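Local coordinates for putative hemin transport system, substrate-binding protein (PDB 5GIZ) that binds heme in the periplasm and probably delivers it to a bacterial heme-import transporter, at residues Y53-L57 with S73-P78; H99-V104 with F251-L255. One frame throughout, in Å; residues are numbered along the deposited sequence. Where two conformers were deposited one is given.

How the contacts relate
Running from the N terminus, the chain first closes contact 1, where the turn at 53-57, which links the short strands 52-53 and 56-57, meets the loop 73-78 that follows strand 69-72 and leads into helix 79-87. Fifteen residues separate its two segments. Contact 2 opens only afterwards, when the start of helix 101-114 is joined across 146 intervening residues by the link between helices 245-249 and 255-269. The contacts are thus in series, neither nested nor crossed. The centres of contact 1 and contact 2 lie about 19 Å apart, and the two do not touch. Contact 1 ties loops beside the four-stranded parallel sheet; contact 2 joins the beginning of helix 101-114 to the C-terminal part of the chain.

Contact 1 of 2, residues Y53-L57 with S73-P78; sequences YQRAL and SAEAGP
Gln54 meets the 73-78 loop with both its backbone and its side chain. Its carbonyl O accepts from Gly77 N at 2.9 Å, with an N-H...O angle of 154°, and Gln54 O also receives a CA-H...O contact from Ala76 CA at 3.3 Å. The Gln54 side chain, extended beyond CG, runs alongside Glu75 and points the same way; Gln54 CD packs against Glu75 CB at 3.6 Å, and the amide and carboxylate planes differ by 31°. A water beside the Gln54 amide donates to Glu75 OE1 at 2.9 Å. Gly77 returns a second backbone bond: Leu57 N reaches Gly77 O at 2.9 Å, with 166° at the hydrogen. With CG beside its backbone N, Leu57 lays CG 3.3 Å from the same Gly77 O. The proline ring after the cis Gly77-Pro78 peptide brings Pro78 CD to 3.6 Å from Arg55 O. One backbone bond therefore holds Gln54 within the type I turn Tyr53-Ala56, and the other holds Leu57 directly after it. The turn carries the heme-iron ligand Tyr53 and the heme-contacting residues Gln54 and Arg55: a heme-site loop of a periplasmic binding protein, here without heme.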
ATOM      1  N   TYR A  53       3.500 -11.802  10.143  1.00 18.87           N
ATOM      2  CA  TYR A  53       2.911 -10.546   9.666  0.70 19.69           C
ATOM      3  C   TYR A  53       3.874  -9.414  10.026  1.00 19.05           C
ATOM      4  O   TYR A  53       4.614  -9.500  10.989  1.00 18.62           O
ATOM      5  CB  TYR A  53       1.495 -10.281  10.233  0.70 21.53           C
ATOM      6  CG  TYR A  53       0.927  -8.894   9.913  0.70 22.80           C
ATOM      7  CD1 TYR A  53       0.618  -8.523   8.597  0.70 23.02           C
ATOM      8  CD2 TYR A  53       0.691  -7.950  10.937  0.70 23.76           C
ATOM      9  CE1 TYR A  53       0.111  -7.276   8.307  0.70 24.53           C
ATOM     10  CE2 TYR A  53       0.189  -6.696  10.642  0.70 24.94           C
ATOM     11  CZ  TYR A  53      -0.112  -6.366   9.327  0.70 26.00           C
ATOM     12  OH  TYR A  53      -0.629  -5.118   9.015  0.70 28.94           O
ATOM     13  N   GLN A  54       3.871  -8.356   9.216  1.00 20.26           N
ATOM     14  CA  GLN A  54       4.872  -7.282   9.342  1.00 21.06           C
ATOM     15  C   GLN A  54       4.943  -6.641  10.726  1.00 20.07           C
ATOM     16  O   GLN A  54       6.040  -6.323  11.132  1.00 17.89           O
ATOM     17  CB  GLN A  54       4.790  -6.237   8.212  1.00 25.02           C
ATOM     18  CG  GLN A  54       4.099  -4.954   8.498  1.00 28.31           C
ATOM     19  CD  GLN A  54       3.858  -4.115   7.260  1.00 28.57           C
ATOM     20  OE1 GLN A  54       2.727  -3.874   6.913  1.00 32.00           O
ATOM     21  NE2 GLN A  54       4.907  -3.653   6.625  1.00 28.07           N
ATOM     22  N   ARG A  55       3.819  -6.568  11.449  1.00 20.46           N
ATOM     23  CA  ARG A  55       3.775  -6.048  12.834  0.53 22.05           C
ATOM     24  C   ARG A  55       3.931  -7.114  13.919  1.00 22.32           C
ATOM     25  O   ARG A  55       3.905  -6.805  15.121  1.00 23.90           O
ATOM     26  CB  ARG A  55       2.438  -5.357  13.096  0.53 23.64           C
ATOM     27  CG  ARG A  55       2.109  -4.205  12.182  0.53 25.57           C
ATOM     28  CD  ARG A  55       1.124  -3.265  12.867  0.53 27.50           C
ATOM     29  NE  ARG A  55       1.817  -2.324  13.749  0.53 29.34           N
ATOM     30  CZ  ARG A  55       1.598  -2.139  15.056  0.53 30.28           C
ATOM     31  NH1 ARG A  55       0.653  -2.807  15.720  0.53 31.25           N
ATOM     32  NH2 ARG A  55       2.334  -1.248  15.704  0.53 30.01           N
ATOM     33  N   ALA A  56       4.075  -8.370  13.526  1.00 21.91           N
ATOM     34  CA  ALA A  56       4.178  -9.485  14.470  1.00 21.88           C
ATOM     35  C   ALA A  56       5.242 -10.467  13.978  1.00 20.34           C
ATOM     36  O   ALA A  56       4.993 -11.632  13.817  1.00 22.83           O
ATOM     37  CB  ALA A  56       2.823 -10.171  14.639  1.00 22.74           C
ATOM     38  N   LEU A  57       6.449  -9.963  13.760  1.00 18.52           N
ATOM     39  CA  LEU A  57       7.522 -10.764  13.162  1.00 17.10           C
ATOM     40  C   LEU A  57       8.018 -11.811  14.128  1.00 18.05           C
ATOM     41  O   LEU A  57       8.071 -11.555  15.341  1.00 19.27           O
ATOM     42  CB  LEU A  57       8.672  -9.868  12.721  1.00 16.59           C
ATOM     43  CG  LEU A  57       8.418  -8.901  11.572  1.00 15.89           C
ATOM     44  CD1 LEU A  57       9.549  -7.956  11.353  1.00 15.89           C
ATOM     45  CD2 LEU A  57       8.157  -9.650  10.284  1.00 15.11           C
ATOM     46  N   SER A  73      10.233  -1.908   6.495  1.00 16.33           N
ATOM     47  CA  SER A  73       9.328  -0.779   6.348  1.00 18.56           C
ATOM     48  C   SER A  73       9.166  -0.144   7.715  1.00 19.94           C
ATOM     49  O   SER A  73       9.466  -0.747   8.774  1.00 20.59           O
ATOM     50  CB  SER A  73       7.994  -1.269   5.833  1.00 18.81           C
ATOM     51  OG  SER A  73       7.424  -2.032   6.846  1.00 20.56           O
ATOM     52  N   ALA A  74       8.554   1.033   7.671  1.00 22.00           N
ATOM     53  CA  ALA A  74       8.224   1.786   8.877  1.00 23.39           C
ATOM     54  C   ALA A  74       7.333   0.979   9.824  1.00 24.78           C
ATOM     55  O   ALA A  74       7.403   1.141  11.023  1.00 25.65           O
ATOM     56  CB  ALA A  74       7.536   3.097   8.470  1.00 23.88           C
ATOM     57  N   GLU A  75       6.523   0.099   9.266  1.00 24.49           N
ATOM     58  CA  GLU A  75       5.540  -0.689  10.008  1.00 27.36           C
ATOM     59  C   GLU A  75       6.110  -1.978  10.660  1.00 26.13           C
ATOM     60  O   GLU A  75       5.469  -2.621  11.521  1.00 26.49           O
ATOM     61  CB  GLU A  75       4.369  -0.979   9.048  1.00 28.65           C
ATOM     62  CG  GLU A  75       3.674   0.295   8.509  1.00 31.53           C
ATOM     63  CD  GLU A  75       4.117   0.797   7.111  1.00 33.21           C
ATOM     64  OE1 GLU A  75       5.166   0.407   6.573  1.00 32.47           O
ATOM     65  OE2 GLU A  75       3.392   1.634   6.518  1.00 34.82           O
ATOM     66  N   ALA A  76       7.334  -2.363  10.292  1.00 24.65           N
ATOM     67  CA  ALA A  76       7.938  -3.614  10.786  1.00 22.76           C
ATOM     68  C   ALA A  76       8.112  -3.639  12.315  1.00 22.38           C
ATOM     69  O   ALA A  76       8.597  -2.692  12.883  1.00 23.58           O
ATOM     70  CB  ALA A  76       9.280  -3.824  10.106  1.00 22.39           C
ATOM     71  N   GLY A  77       7.697  -4.720  12.950  1.00 23.10           N
ATOM     72  CA  GLY A  77       7.741  -4.862  14.393  1.00 22.50           C
ATOM     73  C   GLY A  77       7.334  -6.236  14.868  1.00 24.16           C
ATOM     74  O   GLY A  77       7.151  -7.141  14.064  1.00 21.48           O
ATOM     75  N   PRO A  78       7.203  -6.433  16.191  1.00 23.83           N
ATOM     76  CA  PRO A  78       7.237  -5.369  17.182  1.00 25.12           C
ATOM     77  C   PRO A  78       8.656  -4.960  17.494  1.00 24.92           C
ATOM     78  O   PRO A  78       9.605  -5.605  17.061  1.00 23.92           O
ATOM     79  CB  PRO A  78       6.578  -6.028  18.403  1.00 25.95           C
ATOM     80  CG  PRO A  78       6.938  -7.440  18.296  1.00 25.57           C
ATOM     81  CD  PRO A  78       6.930  -7.743  16.807  1.00 24.35           C
TER
HETATM   82  O   HOH W   1       4.760  -1.935   4.938  1.00 28.85           O

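Contact 2 of 2, residues H99-V104 with F251-L255; sequences HDVESV and FGPRL
The backbone of His99 lies over the ring of Phe251. His99 CA sits 3.8 Å from the centroid of the Phe251 ring and only 9° off its normal, a CH-pi contact over the centre of one face. The His99 ring turns its edge toward that phenyl in an offset edge-to-face pair, the planes at 62° and His99 CD2 4.1 Å from Phe251 CD1. Farther round, Phe251 CE2 comes within 3.4 Å of His99 C. Val104 approaches the rim instead: its CG2 lies near the phenyl plane, 3.8 Å from Phe251 CD2. The other branch, Val104 CG1, anti to the backbone N (chi1 177°), points at Gly252 O, 3.3 Å away. Leu255 CD2 completes the apolar patch, meeting Val104 CG2 and Val101 CB, both at 4.0 Å.

A second shell sets these groups. Asp100 caps helix 101-114, its OD1 accepting from Ser103 N at 2.9 Å. The type I turn Gly252-Leu255 is closed by Leu255 N to Gly252 O. Helices 118-141 and 171-178 cover the patch; in the latter, the Ala171 side chain, of a residue that contacts heme in heme-bound structures, is about 4 Å from that of His99.

No hydrogen bond joins residues 99-104 to 251-255, so packing ties the start of helix 101-114 to the link between helices 245-249 and 255-269; farther along the first helix, Lys107 NZ adds a polar tie to Phe251 O.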
ATOM      1  N   HIS A  99       3.365   8.384   2.648  1.00 17.21           N
ATOM      2  CA  HIS A  99       2.181   8.337   1.755  1.00 16.33           C
ATOM      3  C   HIS A  99       2.152   9.407   0.696  1.00 15.16           C
ATOM      4  O   HIS A  99       1.147  10.051   0.469  1.00 15.35           O
ATOM      5  CB  HIS A  99       0.886   8.408   2.562  1.00 17.06           C
ATOM      6  CG  HIS A  99       0.779   7.346   3.589  1.00 18.44           C
ATOM      7  ND1 HIS A  99       0.463   7.609   4.903  1.00 20.44           N
ATOM      8  CD2 HIS A  99       0.956   6.011   3.499  1.00 19.12           C
ATOM      9  CE1 HIS A  99       0.470   6.479   5.576  1.00 20.00           C
ATOM     10  NE2 HIS A  99       0.766   5.496   4.753  1.00 19.90           N
ATOM     11  N   ASP A 100       3.274   9.583   0.039  1.00 14.63           N
ATOM     12  CA  ASP A 100       3.355  10.431  -1.102  1.00 14.49           C
ATOM     13  C   ASP A 100       4.372   9.898  -2.113  1.00 13.74           C
ATOM     14  O   ASP A 100       5.117   8.925  -1.871  1.00 13.63           O
ATOM     15  CB  ASP A 100       3.579  11.918  -0.681  1.00 15.36           C
ATOM     16  CG  ASP A 100       4.941  12.234  -0.074  1.00 15.77           C
ATOM     17  OD1 ASP A 100       5.898  11.450  -0.186  1.00 16.33           O
ATOM     18  OD2 ASP A 100       5.000  13.322   0.560  1.00 17.39           O
ATOM     19  N   VAL A 101       4.360  10.495  -3.296  1.00 14.53           N
ATOM     20  CA  VAL A 101       5.201  10.036  -4.360  1.00 15.21           C
ATOM     21  C   VAL A 101       6.669  10.206  -3.987  1.00 14.75           C
ATOM     22  O   VAL A 101       7.477   9.313  -4.261  1.00 14.00           O
ATOM     23  CB  VAL A 101       4.898  10.645  -5.760  1.00 17.04           C
ATOM     24  CG1 VAL A 101       5.102  12.114  -5.727  1.00 18.07           C
ATOM     25  CG2 VAL A 101       5.743   9.985  -6.860  1.00 17.86           C
ATOM     26  N   GLU A 102       7.033  11.278  -3.281  1.00 14.44           N
ATOM     27  CA  GLU A 102       8.454  11.395  -2.927  1.00 15.03           C
ATOM     28  C   GLU A 102       8.916  10.264  -2.036  1.00 14.61           C
ATOM     29  O   GLU A 102      10.078   9.811  -2.127  1.00 14.47           O
ATOM     30  CB  GLU A 102       8.745  12.725  -2.249  1.00 15.70           C
ATOM     31  CG  GLU A 102      10.239  12.994  -2.163  1.00 16.70           C
ATOM     32  CD  GLU A 102      10.766  13.164  -3.578  1.00 17.06           C
ATOM     33  OE1 GLU A 102      10.387  14.148  -4.244  1.00 18.85           O
ATOM     34  OE2 GLU A 102      11.462  12.240  -4.005  1.00 18.40           O
ATOM     35  N   SER A 103       8.056   9.826  -1.130  1.00 15.04           N
ATOM     36  CA  SER A 103       8.376   8.745  -0.232  1.00 16.26           C
ATOM     37  C   SER A 103       8.640   7.427  -1.044  1.00 15.35           C
ATOM     38  O   SER A 103       9.511   6.645  -0.675  1.00 16.17           O
ATOM     39  CB  SER A 103       7.190   8.581   0.745  1.00 18.55           C
ATOM     40  OG  SER A 103       7.467   7.543   1.638  1.00 20.96           O
ATOM     41  N   VAL A 104       7.955   7.231  -2.171  1.00 13.89           N
ATOM     42  CA  VAL A 104       8.171   6.044  -2.975  1.00 13.21           C
ATOM     43  C   VAL A 104       9.526   6.186  -3.655  1.00 13.03           C
ATOM     44  O   VAL A 104      10.287   5.225  -3.746  1.00 12.51           O
ATOM     45  CB  VAL A 104       7.116   5.856  -4.073  1.00 12.92           C
ATOM     46  CG1 VAL A 104       7.404   4.650  -4.945  1.00 12.93           C
ATOM     47  CG2 VAL A 104       5.739   5.836  -3.460  1.00 13.14           C
ATOM     48  N   PHE A 251       2.029   2.051  -1.808  1.00 10.95           N
ATOM     49  CA  PHE A 251       3.038   3.112  -2.046  1.00 10.62           C
ATOM     50  C   PHE A 251       4.375   2.511  -2.460  1.00 10.71           C
ATOM     51  O   PHE A 251       5.396   2.675  -1.783  1.00 11.41           O
ATOM     52  CB  PHE A 251       3.115   4.074  -0.826  1.00 10.87           C
ATOM     53  CG  PHE A 251       2.130   5.138  -0.937  1.00 10.68           C
ATOM     54  CD1 PHE A 251       0.835   4.944  -0.491  1.00 10.87           C
ATOM     55  CD2 PHE A 251       2.414   6.290  -1.654  1.00 10.93           C
ATOM     56  CE1 PHE A 251      -0.123   5.897  -0.660  1.00 11.00           C
ATOM     57  CE2 PHE A 251       1.430   7.241  -1.884  1.00 11.03           C
ATOM     58  CZ  PHE A 251       0.165   7.040  -1.402  1.00 10.89           C
ATOM     59  N   GLY A 252       4.355   1.775  -3.560  1.00 10.21           N
ATOM     60  CA  GLY A 252       5.524   1.218  -4.162  1.00 10.45           C
ATOM     61  C   GLY A 252       5.711   1.559  -5.636  1.00 10.36           C
ATOM     62  O   GLY A 252       5.121   2.531  -6.145  1.00 10.07           O
ATOM     63  N   PRO A 253       6.524   0.776  -6.353  1.00 10.68           N
ATOM     64  CA  PRO A 253       6.874   1.159  -7.714  1.00 11.05           C
ATOM     65  C   PRO A 253       5.712   1.153  -8.684  1.00 11.05           C
ATOM     66  O   PRO A 253       5.850   1.589  -9.809  1.00 12.19           O
ATOM     67  CB  PRO A 253       7.994   0.185  -8.104  1.00 11.52           C
ATOM     68  CG  PRO A 253       7.817  -0.948  -7.172  1.00 11.67           C
ATOM     69  CD  PRO A 253       7.260  -0.421  -5.906  1.00 11.34           C
ATOM     70  N   ARG A 254       4.579   0.568  -8.292  1.00 10.46           N
ATOM     71  CA  ARG A 254       3.371   0.611  -9.140  1.00 10.22           C
ATOM     72  C   ARG A 254       2.465   1.773  -8.869  1.00 10.03           C
ATOM     73  O   ARG A 254       1.362   1.852  -9.387  1.00 10.26           O
ATOM     74  CB  ARG A 254       2.556  -0.698  -9.003  1.00 10.16           C
ATOM     75  CG  ARG A 254       3.256  -1.948  -9.510  1.00 10.39           C
ATOM     76  CD  ARG A 254       2.378  -3.207  -9.430  1.00 10.49           C
ATOM     77  NE  ARG A 254       2.103  -3.586  -8.061  1.00 10.80           N
ATOM     78  CZ  ARG A 254       1.102  -4.409  -7.666  1.00 11.18           C
ATOM     79  NH1 ARG A 254       0.199  -4.844  -8.541  1.00 11.71           N
ATOM     80  NH2 ARG A 254       0.971  -4.736  -6.392  1.00 11.36           N
ATOM     81  N   LEU A 255       2.951   2.737  -8.081  1.00  9.66           N
ATOM     82  CA  LEU A 255       2.106   3.873  -7.718  1.00  9.58           C
ATOM     83  C   LEU A 255       1.434   4.529  -8.959  1.00  9.35           C
ATOM     84  O   LEU A 255       0.268   4.825  -8.933  1.00  9.01           O
ATOM     85  CB  LEU A 255       2.880   4.923  -6.905  1.00  9.93           C
ATOM     86  CG  LEU A 255       2.025   6.095  -6.432  1.00 10.13           C
ATOM     87  CD1 LEU A 255       1.009   5.755  -5.375  1.00 10.18           C
ATOM     88  CD2 LEU A 255       2.926   7.197  -5.914  1.00 10.44           C
TER